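Local structure of transcriptional regulator, TetR family (3VPR) at residues L79-E91 and M168-I181. The protein probably represses transcription as a dimeric TetR-family regulator that binds operator DNA through an N-terminal helix-turn-helix. Sequence-based numbering, arbitrary orientation.
Sequences LRRFMEAHARYFE and MRAEEVARAYHDLI
Glu-84 and Arg-175 form a two-bond salt bridge between two nearly antiparallel helices (154°) of the TetR-type C-terminal domain. Arg-175 grips the carboxylate side-on: NH1 reaches the syn lone pair of Glu-84 OE1 at 2.6 Å, nearly straight, while NE meets OE2 from above the carboxylate plane. Arg-80 NH1 makes a very short salt-bridge contact with the same OE2 from within its own helix and lies over one face of the Arg-175 guanidinium. At the other end of the row, Arg-88 NH2 pairs with Glu-171 OE1 (3.0 Å). Glu-91 OE1 receives a weak bond from Ala-170 N (3.3 Å) and a water that links it to Glu-171 N, carboxylate and water both meeting backbone N-H groups in the first turn of helix 170-183.

Apolar packing is close. Ala-87 CB sits 3.6 Å from Ala-174 CB, and Met-83 CE touches Tyr-177 CB. A chi1 of 171°, with CG anti to the backbone N, turns the His-178 ring face to Arg-80 CB in a CH-pi contact; its NE2 bonds Lys-76 O.

Without the carboxylate of Glu-84, as with an alanine here, Arg-175 would probably lose both bonds and face Arg-80 with no anion between them. With alanines at the crossing, the axes of the two segments come within 7.9 Å, while charge networks bridge them alongside.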
ATOM      1  N   LEU A  79      11.601 -18.450   0.376  1.00 35.97           N
ATOM      2  CA  LEU A  79      11.098 -17.115   0.087  1.00 30.49           C
ATOM      3  C   LEU A  79       9.908 -17.213  -0.858  1.00 28.78           C
ATOM      4  O   LEU A  79       8.913 -16.519  -0.677  1.00 28.95           O
ATOM      5  CB  LEU A  79      12.196 -16.252  -0.542  1.00 22.11           C
ATOM      6  CG  LEU A  79      11.750 -14.844  -0.970  1.00 38.32           C
ATOM      7  CD1 LEU A  79      11.329 -14.043   0.255  1.00 35.79           C
ATOM      8  CD2 LEU A  79      12.885 -14.139  -1.708  1.00 32.61           C
ATOM      9  N   ARG A  80       9.995 -18.099  -1.847  1.00 30.73           N
ATOM     10  CA  ARG A  80       8.907 -18.246  -2.814  1.00 36.93           C
ATOM     11  C   ARG A  80       7.623 -18.757  -2.166  1.00 43.95           C
ATOM     12  O   ARG A  80       6.524 -18.265  -2.454  1.00 49.26           O
ATOM     13  CB  ARG A  80       9.319 -19.179  -3.958  1.00 31.95           C
ATOM     14  CG  ARG A  80       8.251 -19.304  -5.060  1.00 45.69           C
ATOM     15  CD  ARG A  80       8.766 -20.059  -6.301  1.00 56.27           C
ATOM     16  NE  ARG A  80       8.870 -21.508  -6.106  1.00 56.12           N
ATOM     17  CZ  ARG A  80       7.834 -22.347  -6.049  1.00 57.67           C
ATOM     18  NH1 ARG A  80       6.591 -21.900  -6.174  1.00 56.64           N
ATOM     19  NH2 ARG A  80       8.044 -23.643  -5.869  1.00 51.47           N
ATOM     20  N   ARG A  81       7.765 -19.742  -1.286  1.00 43.56           N
ATOM     21  CA  ARG A  81       6.607 -20.293  -0.609  1.00 39.04           C
ATOM     22  C   ARG A  81       5.996 -19.230   0.288  1.00 28.83           C
ATOM     23  O   ARG A  81       4.789 -19.084   0.349  1.00 38.18           O
ATOM     24  CB  ARG A  81       7.003 -21.522   0.203  1.00 48.20           C
ATOM     25  CG  ARG A  81       7.715 -22.574  -0.635  1.00 73.08           C
ATOM     26  CD  ARG A  81       7.407 -23.969  -0.143  1.00 86.44           C
ATOM     27  NE  ARG A  81       6.030 -24.332  -0.460  1.00 97.49           N
ATOM     28  CZ  ARG A  81       5.297 -25.179   0.253  1.00102.49           C
ATOM     29  NH1 ARG A  81       5.806 -25.756   1.336  1.00104.52           N
ATOM     30  NH2 ARG A  81       4.049 -25.443  -0.115  1.00104.60           N
ATOM     31  N   PHE A  82       6.830 -18.474   0.983  1.00 28.74           N
ATOM     32  CA  PHE A  82       6.297 -17.431   1.832  1.00 31.01           C
ATOM     33  C   PHE A  82       5.439 -16.463   0.998  1.00 34.80           C
ATOM     34  O   PHE A  82       4.287 -16.186   1.336  1.00 31.61           O
ATOM     35  CB  PHE A  82       7.434 -16.674   2.500  1.00 32.57           C
ATOM     36  CG  PHE A  82       6.979 -15.565   3.411  1.00 42.19           C
ATOM     37  CD1 PHE A  82       6.584 -14.331   2.897  1.00 32.42           C
ATOM     38  CD2 PHE A  82       6.973 -15.747   4.793  1.00 36.49           C
ATOM     39  CE1 PHE A  82       6.196 -13.290   3.756  1.00 32.02           C
ATOM     40  CE2 PHE A  82       6.591 -14.721   5.646  1.00 34.77           C
ATOM     41  CZ  PHE A  82       6.204 -13.491   5.133  1.00 31.88           C
HETATM   42  N   MSE A  83       5.995 -15.975  -0.108  1.00 35.56           N
HETATM   43  CA  MSE A  83       5.286 -15.020  -0.951  1.00 35.57           C
HETATM   44  C   MSE A  83       3.991 -15.577  -1.543  1.00 36.67           C
HETATM   45  O   MSE A  83       2.965 -14.890  -1.551  1.00 32.05           O
HETATM   46  CB  MSE A  83       6.217 -14.514  -2.055  1.00 28.80           C
HETATM   47  CG  MSE A  83       7.413 -13.739  -1.517  1.00 39.30           C
HETATM   48 SE   MSE A  83       8.714 -13.224  -2.878  1.00 46.86          SE
HETATM   49  CE  MSE A  83       7.664 -11.816  -3.759  1.00 31.06           C
ATOM     50  N   GLU A  84       4.033 -16.817  -2.021  1.00 34.05           N
ATOM     51  CA  GLU A  84       2.844 -17.435  -2.600  1.00 37.57           C
ATOM     52  C   GLU A  84       1.763 -17.757  -1.571  1.00 39.14           C
ATOM     53  O   GLU A  84       0.581 -17.540  -1.828  1.00 42.72           O
ATOM     54  CB  GLU A  84       3.228 -18.694  -3.380  1.00 43.16           C
ATOM     55  CG  GLU A  84       3.931 -18.361  -4.689  1.00 55.32           C
ATOM     56  CD  GLU A  84       4.169 -19.570  -5.570  1.00 59.16           C
ATOM     57  OE1 GLU A  84       3.200 -20.300  -5.861  1.00 76.83           O
ATOM     58  OE2 GLU A  84       5.325 -19.783  -5.980  1.00 68.37           O
ATOM     59  N   ALA A  85       2.162 -18.270  -0.411  1.00 31.18           N
ATOM     60  CA  ALA A  85       1.208 -18.586   0.641  1.00 35.71           C
ATOM     61  C   ALA A  85       0.540 -17.282   1.084  1.00 33.88           C
ATOM     62  O   ALA A  85      -0.662 -17.244   1.308  1.00 40.65           O
ATOM     63  CB  ALA A  85       1.927 -19.254   1.833  1.00 30.02           C
ATOM     64  N   HIS A  86       1.327 -16.213   1.199  1.00 36.08           N
ATOM     65  CA  HIS A  86       0.800 -14.908   1.603  1.00 26.73           C
ATOM     66  C   HIS A  86      -0.278 -14.448   0.626  1.00 27.29           C
ATOM     67  O   HIS A  86      -1.387 -14.122   1.029  1.00 32.20           O
ATOM     68  CB  HIS A  86       1.939 -13.881   1.654  1.00 33.40           C
ATOM     69  CG  HIS A  86       1.502 -12.492   2.011  1.00 38.18           C
ATOM     70  ND1 HIS A  86       2.007 -11.811   3.099  1.00 33.33           N
ATOM     71  CD2 HIS A  86       0.630 -11.648   1.410  1.00 24.90           C
ATOM     72  CE1 HIS A  86       1.462 -10.609   3.154  1.00 32.63           C
ATOM     73  NE2 HIS A  86       0.623 -10.486   2.141  1.00 38.71           N
ATOM     74  N   ALA A  87       0.059 -14.440  -0.659  1.00 36.23           N
ATOM     75  CA  ALA A  87      -0.847 -14.014  -1.725  1.00 32.76           C
ATOM     76  C   ALA A  87      -2.078 -14.907  -1.861  1.00 33.14           C
ATOM     77  O   ALA A  87      -3.173 -14.424  -2.147  1.00 37.51           O
ATOM     78  CB  ALA A  87      -0.089 -13.966  -3.068  1.00 34.47           C
ATOM     79  N   ARG A  88      -1.898 -16.210  -1.679  1.00 41.99           N
ATOM     80  CA  ARG A  88      -3.028 -17.123  -1.775  1.00 39.49           C
ATOM     81  C   ARG A  88      -3.989 -16.866  -0.620  1.00 39.94           C
ATOM     82  O   ARG A  88      -5.195 -16.745  -0.820  1.00 40.01           O
ATOM     83  CB  ARG A  88      -2.567 -18.580  -1.748  1.00 42.51           C
ATOM     84  CG  ARG A  88      -3.720 -19.551  -1.545  1.00 56.33           C
ATOM     85  CD  ARG A  88      -3.314 -20.997  -1.732  1.00 61.91           C
ATOM     86  NE  ARG A  88      -3.360 -21.392  -3.133  1.00 78.01           N
ATOM     87  CZ  ARG A  88      -3.270 -22.645  -3.568  1.00 83.82           C
ATOM     88  NH1 ARG A  88      -3.127 -23.650  -2.712  1.00 91.34           N
ATOM     89  NH2 ARG A  88      -3.322 -22.891  -4.868  1.00 86.71           N
ATOM     90  N   TYR A  89      -3.452 -16.774   0.591  1.00 41.20           N
ATOM     91  CA  TYR A  89      -4.289 -16.522   1.751  1.00 34.79           C
ATOM     92  C   TYR A  89      -5.023 -15.194   1.573  1.00 36.23           C
ATOM     93  O   TYR A  89      -6.212 -15.087   1.844  1.00 34.36           O
ATOM     94  CB  TYR A  89      -3.445 -16.461   3.019  1.00 27.81           C
ATOM     95  CG  TYR A  89      -4.284 -16.394   4.263  1.00 35.55           C
ATOM     96  CD1 TYR A  89      -4.841 -17.546   4.806  1.00 30.46           C
ATOM     97  CD2 TYR A  89      -4.549 -15.177   4.884  1.00 30.98           C
ATOM     98  CE1 TYR A  89      -5.644 -17.498   5.934  1.00 33.67           C
ATOM     99  CE2 TYR A  89      -5.350 -15.113   6.020  1.00 40.42           C
ATOM    100  CZ  TYR A  89      -5.897 -16.279   6.539  1.00 44.45           C
ATOM    101  OH  TYR A  89      -6.703 -16.234   7.658  1.00 46.40           O
ATOM    102  N   PHE A  90      -4.302 -14.175   1.122  1.00 38.37           N
ATOM    103  CA  PHE A  90      -4.900 -12.864   0.912  1.00 34.53           C
ATOM    104  C   PHE A  90      -6.126 -12.955   0.001  1.00 43.70           C
ATOM    105  O   PHE A  90      -7.187 -12.419   0.318  1.00 38.43           O
ATOM    106  CB  PHE A  90      -3.868 -11.913   0.299  1.00 34.93           C
ATOM    107  CG  PHE A  90      -4.473 -10.826  -0.545  1.00 43.19           C
ATOM    108  CD1 PHE A  90      -5.198  -9.794   0.044  1.00 33.47           C
ATOM    109  CD2 PHE A  90      -4.327 -10.842  -1.940  1.00 36.50           C
ATOM    110  CE1 PHE A  90      -5.775  -8.776  -0.741  1.00 53.68           C
ATOM    111  CE2 PHE A  90      -4.900  -9.832  -2.738  1.00 44.06           C
ATOM    112  CZ  PHE A  90      -5.626  -8.798  -2.137  1.00 43.76           C
ATOM    113  N   GLU A  91      -5.977 -13.654  -1.119  1.00 45.27           N
ATOM    114  CA  GLU A  91      -7.059 -13.798  -2.079  1.00 48.97           C
ATOM    115  C   GLU A  91      -8.255 -14.625  -1.607  1.00 47.74           C
ATOM    116  O   GLU A  91      -9.387 -14.334  -1.978  1.00 45.76           O
ATOM    117  CB  GLU A  91      -6.525 -14.388  -3.388  1.00 54.83           C
ATOM    118  CG  GLU A  91      -7.628 -14.810  -4.361  1.00 57.68           C
ATOM    119  CD  GLU A  91      -7.115 -15.039  -5.771  1.00 68.76           C
ATOM    120  OE1 GLU A  91      -6.089 -15.741  -5.930  1.00 59.47           O
ATOM    121  OE2 GLU A  91      -7.744 -14.521  -6.720  1.00 66.30           O
HETATM  122  N   MSE A 168      -6.752 -13.274 -13.197  1.00102.45           N
HETATM  123  CA  MSE A 168      -5.391 -13.355 -12.664  1.00102.75           C
HETATM  124  C   MSE A 168      -5.337 -13.979 -11.275  1.00 94.18           C
HETATM  125  O   MSE A 168      -6.131 -13.641 -10.396  1.00 90.78           O
HETATM  126  CB  MSE A 168      -4.748 -11.965 -12.627  1.00114.39           C
HETATM  127  CG  MSE A 168      -4.276 -11.471 -13.987  1.00132.77           C
HETATM  128 SE   MSE A 168      -5.706 -11.140 -15.251  1.00155.23          SE
HETATM  129  CE  MSE A 168      -5.216  -9.344 -15.783  1.00144.29           C
ATOM    130  N   ARG A 169      -4.390 -14.892 -11.087  1.00 81.48           N
ATOM    131  CA  ARG A 169      -4.227 -15.583  -9.815  1.00 74.89           C
ATOM    132  C   ARG A 169      -3.205 -14.858  -8.942  1.00 59.45           C
ATOM    133  O   ARG A 169      -2.051 -14.693  -9.333  1.00 60.75           O
ATOM    134  CB  ARG A 169      -3.778 -17.023 -10.069  1.00 85.08           C
ATOM    135  CG  ARG A 169      -3.914 -17.949  -8.871  1.00100.36           C
ATOM    136  CD  ARG A 169      -3.380 -19.338  -9.199  1.00110.32           C
ATOM    137  NE  ARG A 169      -3.672 -20.312  -8.151  1.00118.03           N
ATOM    138  CZ  ARG A 169      -4.891 -20.744  -7.851  1.00121.02           C
ATOM    139  NH1 ARG A 169      -5.943 -20.290  -8.520  1.00121.13           N
ATOM    140  NH2 ARG A 169      -5.061 -21.629  -6.878  1.00125.21           N
ATOM    141  N   ALA A 170      -3.638 -14.425  -7.761  1.00 53.42           N
ATOM    142  CA  ALA A 170      -2.768 -13.706  -6.835  1.00 42.53           C
ATOM    143  C   ALA A 170      -1.461 -14.448  -6.588  1.00 47.74           C
ATOM    144  O   ALA A 170      -0.394 -13.843  -6.487  1.00 48.11           O
ATOM    145  CB  ALA A 170      -3.484 -13.480  -5.526  1.00 44.83           C
ATOM    146  N   GLU A 171      -1.547 -15.766  -6.497  1.00 48.90           N
ATOM    147  CA  GLU A 171      -0.371 -16.581  -6.264  1.00 44.42           C
ATOM    148  C   GLU A 171       0.580 -16.612  -7.469  1.00 50.28           C
ATOM    149  O   GLU A 171       1.800 -16.706  -7.298  1.00 45.50           O
ATOM    150  CB  GLU A 171      -0.820 -17.988  -5.878  1.00 42.74           C
ATOM    151  CG  GLU A 171       0.243 -19.057  -5.965  1.00 51.85           C
ATOM    152  CD  GLU A 171      -0.177 -20.311  -5.234  1.00 65.82           C
ATOM    153  OE1 GLU A 171      -1.354 -20.711  -5.377  1.00 67.39           O
ATOM    154  OE2 GLU A 171       0.666 -20.896  -4.519  1.00 68.51           O
ATOM    155  N   GLU A 172       0.034 -16.546  -8.682  1.00 44.42           N
ATOM    156  CA  GLU A 172       0.884 -16.558  -9.874  1.00 45.50           C
ATOM    157  C   GLU A 172       1.611 -15.227  -9.960  1.00 40.54           C
ATOM    158  O   GLU A 172       2.785 -15.169 -10.304  1.00 53.32           O
ATOM    159  CB  GLU A 172       0.052 -16.813 -11.135  1.00 52.25           C
ATOM    160  CG  GLU A 172      -0.404 -18.269 -11.279  1.00 69.33           C
ATOM    161  CD  GLU A 172       0.759 -19.241 -11.476  1.00 82.12           C
ATOM    162  OE1 GLU A 172       1.361 -19.235 -12.571  1.00 89.03           O
ATOM    163  OE2 GLU A 172       1.076 -20.008 -10.538  1.00 84.49           O
ATOM    164  N   VAL A 173       0.899 -14.156  -9.641  1.00 41.99           N
ATOM    165  CA  VAL A 173       1.483 -12.821  -9.610  1.00 40.42           C
ATOM    166  C   VAL A 173       2.643 -12.868  -8.606  1.00 41.26           C
ATOM    167  O   VAL A 173       3.738 -12.351  -8.854  1.00 41.23           O
ATOM    168  CB  VAL A 173       0.458 -11.791  -9.094  1.00 42.18           C
ATOM    169  CG1 VAL A 173       1.138 -10.446  -8.874  1.00 41.41           C
ATOM    170  CG2 VAL A 173      -0.700 -11.677 -10.071  1.00 39.57           C
ATOM    171  N   ALA A 174       2.393 -13.498  -7.465  1.00 38.62           N
ATOM    172  CA  ALA A 174       3.403 -13.606  -6.421  1.00 37.68           C
ATOM    173  C   ALA A 174       4.612 -14.381  -6.924  1.00 41.40           C
ATOM    174  O   ALA A 174       5.745 -14.103  -6.524  1.00 37.00           O
ATOM    175  CB  ALA A 174       2.814 -14.291  -5.202  1.00 35.65           C
ATOM    176  N   ARG A 175       4.375 -15.345  -7.811  1.00 35.66           N
ATOM    177  CA  ARG A 175       5.470 -16.146  -8.343  1.00 43.89           C
ATOM    178  C   ARG A 175       6.337 -15.312  -9.283  1.00 37.89           C
ATOM    179  O   ARG A 175       7.566 -15.443  -9.289  1.00 28.43           O
ATOM    180  CB  ARG A 175       4.938 -17.383  -9.072  1.00 41.44           C
ATOM    181  CG  ARG A 175       6.034 -18.317  -9.539  1.00 52.54           C
ATOM    182  CD  ARG A 175       5.475 -19.675  -9.914  1.00 64.24           C
ATOM    183  NE  ARG A 175       4.758 -20.289  -8.799  1.00 76.25           N
ATOM    184  CZ  ARG A 175       4.234 -21.511  -8.825  1.00 83.17           C
ATOM    185  NH1 ARG A 175       3.597 -21.985  -7.764  1.00 85.20           N
ATOM    186  NH2 ARG A 175       4.354 -22.264  -9.912  1.00 89.89           N
ATOM    187  N   ALA A 176       5.691 -14.458 -10.071  1.00 32.68           N
ATOM    188  CA  ALA A 176       6.417 -13.589 -10.990  1.00 41.74           C
ATOM    189  C   ALA A 176       7.215 -12.571 -10.171  1.00 39.13           C
ATOM    190  O   ALA A 176       8.328 -12.205 -10.547  1.00 44.16           O
ATOM    191  CB  ALA A 176       5.452 -12.881 -11.929  1.00 34.08           C
ATOM    192  N   TYR A 177       6.650 -12.126  -9.044  1.00 44.69           N
ATOM    193  CA  TYR A 177       7.348 -11.172  -8.178  1.00 28.84           C
ATOM    194  C   TYR A 177       8.575 -11.844  -7.565  1.00 31.14           C
ATOM    195  O   TYR A 177       9.634 -11.222  -7.406  1.00 33.96           O
ATOM    196  CB  TYR A 177       6.442 -10.676  -7.042  1.00 28.68           C
ATOM    197  CG  TYR A 177       5.440  -9.608  -7.426  1.00 31.34           C
ATOM    198  CD1 TYR A 177       5.677  -8.742  -8.492  1.00 38.91           C
ATOM    199  CD2 TYR A 177       4.290  -9.416  -6.674  1.00 38.64           C
ATOM    200  CE1 TYR A 177       4.791  -7.711  -8.790  1.00 38.03           C
ATOM    201  CE2 TYR A 177       3.401  -8.390  -6.960  1.00 42.03           C
ATOM    202  CZ  TYR A 177       3.658  -7.538  -8.015  1.00 39.03           C
ATOM    203  OH  TYR A 177       2.799  -6.490  -8.257  1.00 41.80           O
ATOM    204  N   HIS A 178       8.436 -13.124  -7.228  1.00 31.81           N
ATOM    205  CA  HIS A 178       9.548 -13.856  -6.630  1.00 39.60           C
ATOM    206  C   HIS A 178      10.705 -13.974  -7.606  1.00 35.43           C
ATOM    207  O   HIS A 178      11.872 -13.776  -7.238  1.00 34.42           O
ATOM    208  CB  HIS A 178       9.107 -15.248  -6.169  1.00 32.79           C
ATOM    209  CG  HIS A 178      10.246 -16.114  -5.736  1.00 36.50           C
ATOM    210  ND1 HIS A 178      10.876 -16.995  -6.587  1.00 34.78           N
ATOM    211  CD2 HIS A 178      10.913 -16.187  -4.559  1.00 38.33           C
ATOM    212  CE1 HIS A 178      11.881 -17.573  -5.955  1.00 41.99           C
ATOM    213  NE2 HIS A 178      11.928 -17.099  -4.723  1.00 36.26           N
ATOM    214  N   ASP A 179      10.375 -14.306  -8.851  1.00 40.31           N
ATOM    215  CA  ASP A 179      11.389 -14.427  -9.889  1.00 39.13           C
ATOM    216  C   ASP A 179      12.080 -13.078 -10.047  1.00 36.79           C
ATOM    217  O   ASP A 179      13.312 -12.995 -10.140  1.00 35.28           O
ATOM    218  CB  ASP A 179      10.758 -14.827 -11.229  1.00 36.85           C
ATOM    219  CG  ASP A 179      11.727 -14.649 -12.399  1.00 46.95           C
ATOM    220  OD1 ASP A 179      12.679 -15.444 -12.530  1.00 52.16           O
ATOM    221  OD2 ASP A 179      11.551 -13.695 -13.183  1.00 55.67           O
ATOM    222  N   LEU A 180      11.280 -12.018 -10.056  1.00 35.16           N
ATOM    223  CA  LEU A 180      11.823 -10.670 -10.227  1.00 32.64           C
ATOM    224  C   LEU A 180      12.744 -10.250  -9.093  1.00 35.08           C
ATOM    225  O   LEU A 180      13.839  -9.761  -9.335  1.00 38.96           O
ATOM    226  CB  LEU A 180      10.681  -9.652 -10.362  1.00 29.02           C
ATOM    227  CG  LEU A 180      11.091  -8.189 -10.548  1.00 42.46           C
ATOM    228  CD1 LEU A 180      11.998  -8.046 -11.775  1.00 41.11           C
ATOM    229  CD2 LEU A 180       9.843  -7.329 -10.711  1.00 50.26           C
ATOM    230  N   ILE A 181      12.310 -10.452  -7.855  1.00 32.78           N
ATOM    231  CA  ILE A 181      13.107 -10.044  -6.706  1.00 33.38           C
ATOM    232  C   ILE A 181      14.327 -10.937  -6.508  1.00 35.23           C
ATOM    233  O   ILE A 181      15.376 -10.477  -6.058  1.00 36.09           O
ATOM    234  CB  ILE A 181      12.242 -10.022  -5.396  1.00 33.06           C
ATOM    235  CG1 ILE A 181      12.989  -9.286  -4.282  1.00 37.23           C
ATOM    236  CG2 ILE A 181      11.927 -11.442  -4.931  1.00 36.30           C
ATOM    237  CD1 ILE A 181      13.190  -7.819  -4.556  1.00 34.85           C
TER
HETATM  238  O   HOH W   1      -3.921 -17.039  -5.326  1.00 48.28           O